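Local coordinates for pullulanase (Bacillus acidopullulyticus, PDB 2WAN), which hydrolyses the alpha-1,6-glucosidic linkages of pullulan, and probably those of related branched starch polysaccharides, at residues A[132-137]-A[268-273]; A[469-474]-A[805-810]; A[840-845]-A[852-857]. All coordinates share one frame; numbering follows the deposited sequence.

Contact 1 of 3, residues A[132-137]-A[268-273]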
loop_
_atom_site.group_PDB
_atom_site.type_symbol
_atom_site.label_atom_id
_atom_site.label_comp_id
_atom_site.label_asym_id
_atom_site.label_seq_id
_atom_site.Cartn_x
_atom_site.Cartn_y
_atom_site.Cartn_z
ATOM N N PRO A 132 35.734 -5.341 10.599
ATOM C CA PRO A 132 35.356 -6.537 11.349
ATOM C C PRO A 132 36.294 -6.824 12.511
ATOM O O PRO A 132 37.418 -6.328 12.532
ATOM C CB PRO A 132 35.461 -7.663 10.311
ATOM C CG PRO A 132 35.665 -6.993 8.992
ATOM C CD PRO A 132 36.304 -5.686 9.286
ATOM N N MET A 133 35.808 -7.596 13.475
ATOM C CA MET A 133 36.617 -8.060 14.601
ATOM C C MET A 133 36.430 -9.562 14.788
ATOM O O MET A 133 35.426 -10.122 14.348
ATOM C CB MET A 133 36.246 -7.316 15.896
ATOM C CG MET A 133 34.825 -7.576 16.411
ATOM S SD MET A 133 34.643 -7.462 18.208
ATOM C CE MET A 133 35.684 -6.051 18.582
ATOM N N THR A 134 37.392 -10.203 15.446
ATOM C CA THR A 134 37.234 -11.589 15.864
ATOM C C THR A 134 36.783 -11.553 17.319
ATOM O O THR A 134 37.457 -10.964 18.165
ATOM C CB THR A 134 38.550 -12.401 15.722
ATOM O OG1 THR A 134 39.048 -12.274 14.386
ATOM C CG2 THR A 134 38.318 -13.879 16.039
ATOM N N LEU A 135 35.639 -12.173 17.600
ATOM C CA LEU A 135 35.074 -12.170 18.949
ATOM C C LEU A 135 35.849 -13.064 19.915
ATOM O O LEU A 135 36.378 -14.112 19.527
ATOM C CB LEU A 135 33.589 -12.572 18.926
ATOM C CG LEU A 135 32.638 -11.758 18.032
ATOM C CD1 LEU A 135 31.247 -12.356 18.054
ATOM C CD2 LEU A 135 32.593 -10.287 18.423
ATOM N N ALA A 136 35.906 -12.624 21.171
ATOM C CA ALA A 136 36.514 -13.374 22.261
ATOM C C ALA A 136 35.418 -13.845 23.218
ATOM O O ALA A 136 34.245 -13.881 22.841
ATOM C CB ALA A 136 37.530 -12.503 22.987
ATOM N N ASP A 137 35.800 -14.200 24.445
ATOM C CA ASP A 137 34.857 -14.637 25.478
ATOM C C ASP A 137 33.972 -13.495 25.969
ATOM O O ASP A 137 34.331 -12.321 25.839
ATOM C CB ASP A 137 35.603 -15.227 26.682
ATOM C CG ASP A 137 36.460 -16.425 26.315
ATOM O OD1 ASP A 137 37.383 -16.272 25.478
ATOM O OD2 ASP A 137 36.219 -17.517 26.878
ATOM N N GLY A 268 35.941 -16.619 18.256
ATOM C CA GLY A 268 36.379 -17.092 16.943
ATOM C C GLY A 268 35.618 -16.508 15.761
ATOM O O GLY A 268 36.213 -16.222 14.720
ATOM N N VAL A 269 34.305 -16.320 15.920
ATOM C CA VAL A 269 33.463 -15.725 14.867
ATOM C C VAL A 269 33.979 -14.338 14.474
ATOM O O VAL A 269 34.268 -13.506 15.335
ATOM C CB VAL A 269 31.960 -15.639 15.302
ATOM C CG1 VAL A 269 31.094 -15.033 14.197
ATOM C CG2 VAL A 269 31.420 -17.016 15.694
ATOM N N GLN A 270 34.114 -14.106 13.173
ATOM C CA GLN A 270 34.521 -12.802 12.655
ATOM C C GLN A 270 33.277 -12.065 12.162
ATOM O O GLN A 270 32.424 -12.656 11.486
ATOM C CB GLN A 270 35.555 -12.951 11.533
ATOM C CG GLN A 270 36.819 -13.702 11.971
ATOM C CD GLN A 270 37.747 -14.027 10.813
ATOM O OE1 GLN A 270 38.195 -13.138 10.087
ATOM N NE2 GLN A 270 38.049 -15.313 10.642
ATOM N N THR A 271 33.171 -10.784 12.512
ATOM C CA THR A 271 31.947 -10.012 12.239
ATOM C C THR A 271 32.139 -8.499 12.371
ATOM O O THR A 271 33.000 -8.035 13.129
ATOM C CB THR A 271 30.762 -10.484 13.142
ATOM O OG1 THR A 271 29.549 -9.824 12.746
ATOM C CG2 THR A 271 31.035 -10.215 14.632
ATOM N N ASN A 272 31.336 -7.739 11.624
ATOM C CA ASN A 272 31.305 -6.286 11.747
ATOM C C ASN A 272 29.947 -5.818 12.284
ATOM O O ASN A 272 29.622 -4.631 12.236
ATOM C CB ASN A 272 31.635 -5.608 10.410
ATOM C CG ASN A 272 30.594 -5.880 9.326
ATOM O OD1 ASN A 272 29.660 -6.659 9.516
ATOM N ND2 ASN A 272 30.763 -5.237 8.181
ATOM N N LEU A 273 29.168 -6.776 12.780
ATOM C CA LEU A 273 27.812 -6.531 13.281
ATOM C C LEU A 273 27.540 -7.440 14.462
ATOM O O LEU A 273 27.395 -8.660 14.310
ATOM C CB LEU A 273 26.777 -6.768 12.174
ATOM C CG LEU A 273 25.322 -6.362 12.448
ATOM C CD1 LEU A 273 25.216 -4.861 12.694
ATOM C CD2 LEU A 273 24.467 -6.783 11.258
#
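A two-stranded antiparallel ribbon, strand 132-134 against 270-271, joins M133 to T271 as a hydrogen-bonded pair and T134 to Q270 as a non-hydrogen-bonded one. Strand 132-134 follows strand 124-129, and 270-271 lies on the way back from the four-stranded sheet (192-195 to 250-253) into strand 273-278; V269 touches N197 and S247. M133 N gives a bond of 2.9 Å to T271 O, and T271 N returns one to M133 O. The ladder runs on past the strands: L135 N meets V269 O at 3.0 Å, nearly straight at 176°, and G268 N reaches L135 O at 2.8 Å. On the T134 face, T134 and Q270 lie side by side, T134 OG1 3.6 Å from Q270 CG, while T134 CG2 rests 3.4 Å from G268 O. On the other face, T271 has OG1 anti to its backbone N (chi1 -173°), and its CG2 meets L135 CD1 at 4.0 Å. That hydroxyl donates to L273 O and is also hydrogen-bonded to S160 OG. With its backbone angles, phi 104° included, G268 would bring a side chain up against the carbonyl oxygen before it. Four main-chain bonds carry the pairing, which thus depends little on side-chain identity apart from G268 and the L135-T271 contact.

Contact 2 of 3, residues A[469-474]-A[805-810]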
loop_
_atom_site.group_PDB
_atom_site.type_symbol
_atom_site.label_atom_id
_atom_site.label_comp_id
_atom_site.label_asym_id
_atom_site.label_seq_id
_atom_site.Cartn_x
_atom_site.Cartn_y
_atom_site.Cartn_z
ATOM N N ASP A 469 -20.065 23.403 -26.166
ATOM C CA ASP A 469 -21.201 22.801 -26.867
ATOM C C ASP A 469 -22.239 22.206 -25.934
ATOM O O ASP A 469 -22.926 21.240 -26.261
ATOM C CB ASP A 469 -20.705 21.806 -27.906
ATOM C CG ASP A 469 -19.774 22.453 -28.860
ATOM O OD1 ASP A 469 -20.244 23.379 -29.552
ATOM O OD2 ASP A 469 -18.585 22.097 -28.856
ATOM N N HIS A 470 -22.379 22.859 -24.766
ATOM C CA HIS A 470 -23.435 22.551 -23.788
ATOM C C HIS A 470 -23.307 21.181 -23.116
ATOM O O HIS A 470 -24.280 20.679 -22.544
ATOM C CB HIS A 470 -24.837 22.671 -24.417
ATOM C CG HIS A 470 -25.024 23.893 -25.264
ATOM N ND1 HIS A 470 -25.133 25.159 -24.732
ATOM C CD2 HIS A 470 -25.128 24.038 -26.607
ATOM C CE1 HIS A 470 -25.290 26.034 -25.710
ATOM N NE2 HIS A 470 -25.292 25.379 -26.858
ATOM N N VAL A 471 -22.117 20.566 -23.175
ATOM C CA VAL A 471 -21.921 19.304 -22.442
ATOM C C VAL A 471 -22.055 19.537 -20.933
ATOM O O VAL A 471 -21.662 20.579 -20.423
ATOM C CB VAL A 471 -20.555 18.602 -22.724
ATOM C CG1 VAL A 471 -20.480 18.084 -24.174
ATOM C CG2 VAL A 471 -19.353 19.502 -22.371
ATOM N N LYS A 472 -22.599 18.554 -20.225
ATOM C CA LYS A 472 -22.594 18.602 -18.768
ATOM C C LYS A 472 -21.180 18.385 -18.278
ATOM O O LYS A 472 -20.456 17.522 -18.790
ATOM C CB LYS A 472 -23.509 17.524 -18.186
ATOM C CG LYS A 472 -24.976 17.707 -18.587
ATOM C CD LYS A 472 -25.871 16.615 -18.007
ATOM C CE LYS A 472 -27.331 16.893 -18.351
ATOM N NZ LYS A 472 -28.232 15.910 -17.701
ATOM N N THR A 473 -20.772 19.177 -17.284
ATOM C CA THR A 473 -19.465 19.001 -16.674
ATOM C C THR A 473 -19.651 18.756 -15.178
ATOM O O THR A 473 -20.785 18.783 -14.659
ATOM C CB THR A 473 -18.580 20.253 -16.844
ATOM O OG1 THR A 473 -19.217 21.374 -16.221
ATOM C CG2 THR A 473 -18.355 20.593 -18.356
ATOM N N GLY A 474 -18.542 18.532 -14.477
ATOM C CA GLY A 474 -18.625 18.466 -13.017
ATOM C C GLY A 474 -19.430 17.260 -12.541
ATOM O O GLY A 474 -19.472 16.204 -13.194
ATOM N N SER A 805 -13.656 20.321 -23.419
ATOM C CA SER A 805 -13.921 20.314 -24.856
ATOM C C SER A 805 -13.803 18.911 -25.456
ATOM O O SER A 805 -14.415 18.627 -26.486
ATOM C CB SER A 805 -12.987 21.288 -25.626
ATOM O OG SER A 805 -11.684 20.770 -25.795
ATOM N N ARG A 806 -13.014 18.041 -24.832
ATOM C CA ARG A 806 -12.856 16.681 -25.366
ATOM C C ARG A 806 -14.095 15.824 -25.128
ATOM O O ARG A 806 -14.355 14.865 -25.860
ATOM C CB ARG A 806 -11.599 16.019 -24.817
ATOM C CG ARG A 806 -10.347 16.714 -25.360
ATOM C CD ARG A 806 -9.078 16.086 -24.898
ATOM N NE ARG A 806 -8.717 14.833 -25.581
ATOM C CZ ARG A 806 -8.101 14.732 -26.761
ATOM N NH1 ARG A 806 -7.773 15.809 -27.486
ATOM N NH2 ARG A 806 -7.784 13.536 -27.218
ATOM N N LYS A 807 -14.877 16.164 -24.107
ATOM C CA LYS A 807 -16.182 15.512 -23.990
ATOM C C LYS A 807 -17.136 15.902 -25.129
ATOM O O LYS A 807 -17.909 15.061 -25.595
ATOM C CB LYS A 807 -16.828 15.759 -22.616
ATOM C CG LYS A 807 -18.268 15.175 -22.490
ATOM C CD LYS A 807 -18.817 15.318 -21.052
ATOM C CE LYS A 807 -20.231 14.751 -21.004
ATOM N NZ LYS A 807 -20.775 14.881 -19.606
ATOM N N ALA A 808 -17.082 17.158 -25.578
ATOM C CA ALA A 808 -17.867 17.575 -26.727
ATOM C C ALA A 808 -17.353 16.860 -27.991
ATOM O O ALA A 808 -18.135 16.307 -28.775
ATOM C CB ALA A 808 -17.781 19.090 -26.892
ATOM N N GLN A 809 -16.033 16.828 -28.127
ATOM C CA GLN A 809 -15.389 16.253 -29.309
ATOM C C GLN A 809 -15.625 14.751 -29.419
ATOM O O GLN A 809 -15.794 14.214 -30.533
ATOM C CB GLN A 809 -13.888 16.526 -29.241
ATOM C CG GLN A 809 -13.105 15.969 -30.448
ATOM C CD GLN A 809 -11.679 16.461 -30.498
ATOM O OE1 GLN A 809 -11.125 16.934 -29.501
ATOM N NE2 GLN A 809 -11.065 16.351 -31.675
ATOM N N PHE A 810 -15.600 14.074 -28.265
ATOM C CA PHE A 810 -15.718 12.623 -28.234
ATOM C C PHE A 810 -16.942 12.154 -27.469
ATOM O O PHE A 810 -16.882 11.182 -26.723
ATOM C CB PHE A 810 -14.422 11.989 -27.710
ATOM C CG PHE A 810 -13.210 12.307 -28.581
ATOM C CD1 PHE A 810 -13.102 11.764 -29.858
ATOM C CD2 PHE A 810 -12.221 13.185 -28.133
ATOM C CE1 PHE A 810 -11.996 12.065 -30.680
ATOM C CE2 PHE A 810 -11.111 13.508 -28.943
ATOM C CZ PHE A 810 -11.004 12.948 -30.218
#
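K807 carries the polar part of this contact, its ammonium donating to the backbone carbonyl of K472: NZ lies 2.8 Å from K472 O, standing somewhat out of the carbonyl plane. CG stands anti to the backbone N (chi1 175°) and the chain stays extended beyond it, spanning the distance from the helix to the loop. The same NZ forms a salt bridge with E480 and a hydrogen bond to S477, both on helix 474-481, and K807 has a cation-pi contact with F814, so the charge is probably well compensated.

Apolar packing occupies the space nearer the helix. The methylenes of K807 pass alongside V471, K807 CG 4.0 Å from V471 CG1 and K807 CD 4.1 Å from V471 CB. V471 CG1 also presses on the helix backbone, 3.7 Å from A808 CA, and lies 4.0 Å from A808 CB. The valine methyl therefore fits against two successive residues of the helix. An alanine in place of K807 would probably leave K472 O and the E480 carboxylate without this cationic mate and open a gap beside V471.

The arrangement brings together two distant parts of the (beta/alpha)8 barrel typical of the alpha-amylase family: the loop entering helix 474-481, between barrel strands 435-438 and 485-488, and the short helix 805-809 that follows barrel strand 773-777. Because strands 435-438 and 773-777 are neighbours in the closed barrel, the first and last parts of its sequence meet here, in the layer of helices and loops around it.

Contact 3 of 3, residues A[840-845]-A[852-857]. With SO4 (sulfate ion), chain L.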
loop_
_atom_site.group_PDB
_atom_site.type_symbol
_atom_site.label_atom_id
_atom_site.label_comp_id
_atom_site.label_asym_id
_atom_site.label_seq_id
_atom_site.Cartn_x
_atom_site.Cartn_y
_atom_site.Cartn_z
ATOM N N GLN A 840 -19.875 -21.726 -10.894
ATOM C CA GLN A 840 -21.199 -22.273 -11.191
ATOM C C GLN A 840 -21.822 -21.658 -12.443
ATOM O O GLN A 840 -22.453 -22.366 -13.247
ATOM C CB GLN A 840 -22.132 -22.094 -9.989
ATOM C CG GLN A 840 -23.581 -22.538 -10.222
ATOM C CD GLN A 840 -24.560 -21.927 -9.217
ATOM O OE1 GLN A 840 -24.270 -21.837 -8.022
ATOM N NE2 GLN A 840 -25.729 -21.504 -9.706
ATOM N N ASN A 841 -21.647 -20.345 -12.620
ATOM C CA ASN A 841 -22.478 -19.607 -13.584
ATOM C C ASN A 841 -21.773 -19.102 -14.839
ATOM O O ASN A 841 -22.442 -18.730 -15.808
ATOM C CB ASN A 841 -23.147 -18.389 -12.918
ATOM C CG ASN A 841 -24.132 -18.765 -11.839
ATOM O OD1 ASN A 841 -24.812 -19.800 -11.913
ATOM N ND2 ASN A 841 -24.245 -17.894 -10.827
ATOM N N LEU A 842 -20.448 -19.060 -14.821
ATOM C CA LEU A 842 -19.705 -18.517 -15.974
ATOM C C LEU A 842 -18.992 -19.637 -16.724
ATOM O O LEU A 842 -18.220 -20.413 -16.141
ATOM C CB LEU A 842 -18.711 -17.424 -15.528
ATOM C CG LEU A 842 -17.957 -16.599 -16.602
ATOM C CD1 LEU A 842 -17.401 -15.288 -15.999
ATOM C CD2 LEU A 842 -16.811 -17.374 -17.263
ATOM N N THR A 843 -19.257 -19.707 -18.025
ATOM C CA THR A 843 -18.636 -20.690 -18.904
ATOM C C THR A 843 -18.043 -19.975 -20.127
ATOM O O THR A 843 -18.728 -19.152 -20.736
ATOM C CB THR A 843 -19.694 -21.738 -19.353
ATOM O OG1 THR A 843 -20.314 -22.333 -18.199
ATOM C CG2 THR A 843 -19.071 -22.833 -20.220
ATOM N N PHE A 844 -16.809 -20.311 -20.501
ATOM C CA PHE A 844 -16.263 -19.827 -21.766
ATOM C C PHE A 844 -16.806 -20.655 -22.931
ATOM O O PHE A 844 -16.941 -21.877 -22.818
ATOM C CB PHE A 844 -14.729 -19.841 -21.725
ATOM C CG PHE A 844 -14.158 -18.786 -20.830
ATOM C CD1 PHE A 844 -14.143 -17.454 -21.244
ATOM C CD2 PHE A 844 -13.690 -19.109 -19.556
ATOM C CE1 PHE A 844 -13.658 -16.450 -20.424
ATOM C CE2 PHE A 844 -13.185 -18.105 -18.697
ATOM C CZ PHE A 844 -13.161 -16.768 -19.130
ATOM N N LEU A 845 -17.134 -19.966 -24.022
ATOM C CA LEU A 845 -17.678 -20.586 -25.231
ATOM C C LEU A 845 -16.591 -20.687 -26.286
ATOM O O LEU A 845 -15.748 -19.781 -26.420
ATOM C CB LEU A 845 -18.845 -19.759 -25.774
ATOM C CG LEU A 845 -20.045 -19.481 -24.850
ATOM C CD1 LEU A 845 -21.122 -18.645 -25.542
ATOM C CD2 LEU A 845 -20.650 -20.792 -24.325
ATOM N N VAL A 852 -12.393 -13.825 -27.161
ATOM C CA VAL A 852 -12.824 -14.368 -25.876
ATOM C C VAL A 852 -14.340 -14.219 -25.810
ATOM O O VAL A 852 -14.874 -13.109 -25.970
ATOM C CB VAL A 852 -12.160 -13.623 -24.681
ATOM C CG1 VAL A 852 -12.766 -14.065 -23.345
ATOM C CG2 VAL A 852 -10.661 -13.885 -24.651
ATOM N N ALA A 853 -15.027 -15.337 -25.575
ATOM C CA ALA A 853 -16.493 -15.349 -25.462
ATOM C C ALA A 853 -16.913 -16.130 -24.243
ATOM O O ALA A 853 -16.386 -17.208 -23.995
ATOM C CB ALA A 853 -17.127 -15.969 -26.703
ATOM N N PHE A 854 -17.864 -15.584 -23.482
ATOM C CA PHE A 854 -18.363 -16.292 -22.294
ATOM C C PHE A 854 -19.842 -16.104 -22.082
ATOM O O PHE A 854 -20.441 -15.175 -22.631
ATOM C CB PHE A 854 -17.577 -15.917 -21.024
ATOM C CG PHE A 854 -17.620 -14.455 -20.680
ATOM C CD1 PHE A 854 -18.595 -13.954 -19.814
ATOM C CD2 PHE A 854 -16.675 -13.576 -21.213
ATOM C CE1 PHE A 854 -18.626 -12.595 -19.493
ATOM C CE2 PHE A 854 -16.694 -12.217 -20.890
ATOM C CZ PHE A 854 -17.661 -11.723 -20.021
ATOM N N GLU A 855 -20.419 -16.983 -21.261
ATOM C CA GLU A 855 -21.836 -16.943 -20.954
ATOM C C GLU A 855 -22.021 -16.927 -19.444
ATOM O O GLU A 855 -21.359 -17.691 -18.712
ATOM C CB GLU A 855 -22.546 -18.164 -21.560
ATOM C CG GLU A 855 -24.066 -18.109 -21.415
ATOM C CD GLU A 855 -24.763 -19.354 -21.993
ATOM O OE1 GLU A 855 -24.069 -20.330 -22.373
ATOM O OE2 GLU A 855 -26.006 -19.337 -22.080
ATOM N N LEU A 856 -22.909 -16.034 -18.999
ATOM C CA LEU A 856 -23.306 -15.897 -17.592
ATOM C C LEU A 856 -24.686 -16.521 -17.519
ATOM O O LEU A 856 -25.654 -15.993 -18.087
ATOM C CB LEU A 856 -23.332 -14.403 -17.175
ATOM C CG LEU A 856 -22.016 -13.639 -17.419
ATOM C CD1 LEU A 856 -22.133 -12.153 -17.076
ATOM C CD2 LEU A 856 -20.855 -14.265 -16.631
ATOM N N LYS A 857 -24.784 -17.677 -16.852
ATOM C CA LYS A 857 -26.008 -18.477 -16.902
ATOM C C LYS A 857 -26.812 -18.420 -15.618
ATOM O O LYS A 857 -26.299 -18.019 -14.584
ATOM C CB LYS A 857 -25.662 -19.947 -17.160
ATOM C CG LYS A 857 -24.848 -20.170 -18.437
ATOM C CD LYS A 857 -24.220 -21.573 -18.420
ATOM C CE LYS A 857 -23.182 -21.670 -17.300
ATOM N NZ LYS A 857 -22.831 -23.062 -16.889
HETATM S S SO4 L . -26.959 -17.481 -7.807
HETATM O O1 SO4 L . -27.968 -16.464 -7.493
HETATM O O2 SO4 L . -26.115 -17.695 -6.625
HETATM O O3 SO4 L . -26.159 -17.034 -8.940
HETATM O O4 SO4 L . -27.595 -18.749 -8.159
HETATM O O HOH W 1 -24.877 -23.757 -15.214
HETATM O O HOH W 2 -13.804 -17.965 -26.035
#
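A beta hairpin in the all-beta domain pairs L842 with L856, T843 with E855 and F844 with F854, joining strand 842-844 to strand 852-856, which continues the antiparallel sheet through strand 868-873. T843 and E855 exchange both backbone bonds, and K857 N to N841 O (2.8 Å) extends the ladder toward helix 835-841. One face is apolar and packs on helix 707-714. There L842 and L856 lie side by side, L842 CD1 3.7 Å from L856 CD2, and the F844 side chain crosses F854 and V852 at a slant, F844 CD1 3.8 Å from F854 CB and F844 CE1 3.9 Å from V852 CG1. L842 CD2 sits over one face of the F844 ring, toward its rim, while A853 O lies at the ring edge; K711 makes a cation-pi contact with F844. T843 and E855 lie on the opposite face. The K857 chain bends at chi3 (-66°); its NZ donates to water 1 and makes at most a weak bond to T843 OG1, whose residue has two conformers. N841 ND2 donates to O3 of a sulfate ion, probably from the crystallisation liquor, at 2.8 Å, and N841 OD1 is bonded by N858. Toward the turn, L845 N bonds A853 O, and water 2 bridges L845 O (2.7 Å) and A853 N (2.9 Å).

Overall arrangement
The three contacts follow one another along the chain without touching, and no two share a helix or strand. Contact 1 stands apart, its centre about 65 Å from that of contact 3 and 72 Å from that of contact 2, on the far side of the chain's centre; contacts 2 and 3 have centres about 37 Å apart. None is a fully buried core, but contact 3 comes nearest, with most of its touching residues buried. Contacts 1 and 3 are both antiparallel strand pairs: a small isolated ribbon, and a hairpin within a larger sheet with an apolar face against helix 707-714. Contact 2 has no ladder; a lysine side chain and a valine join loop to helix on the outside of the catalytic barrel.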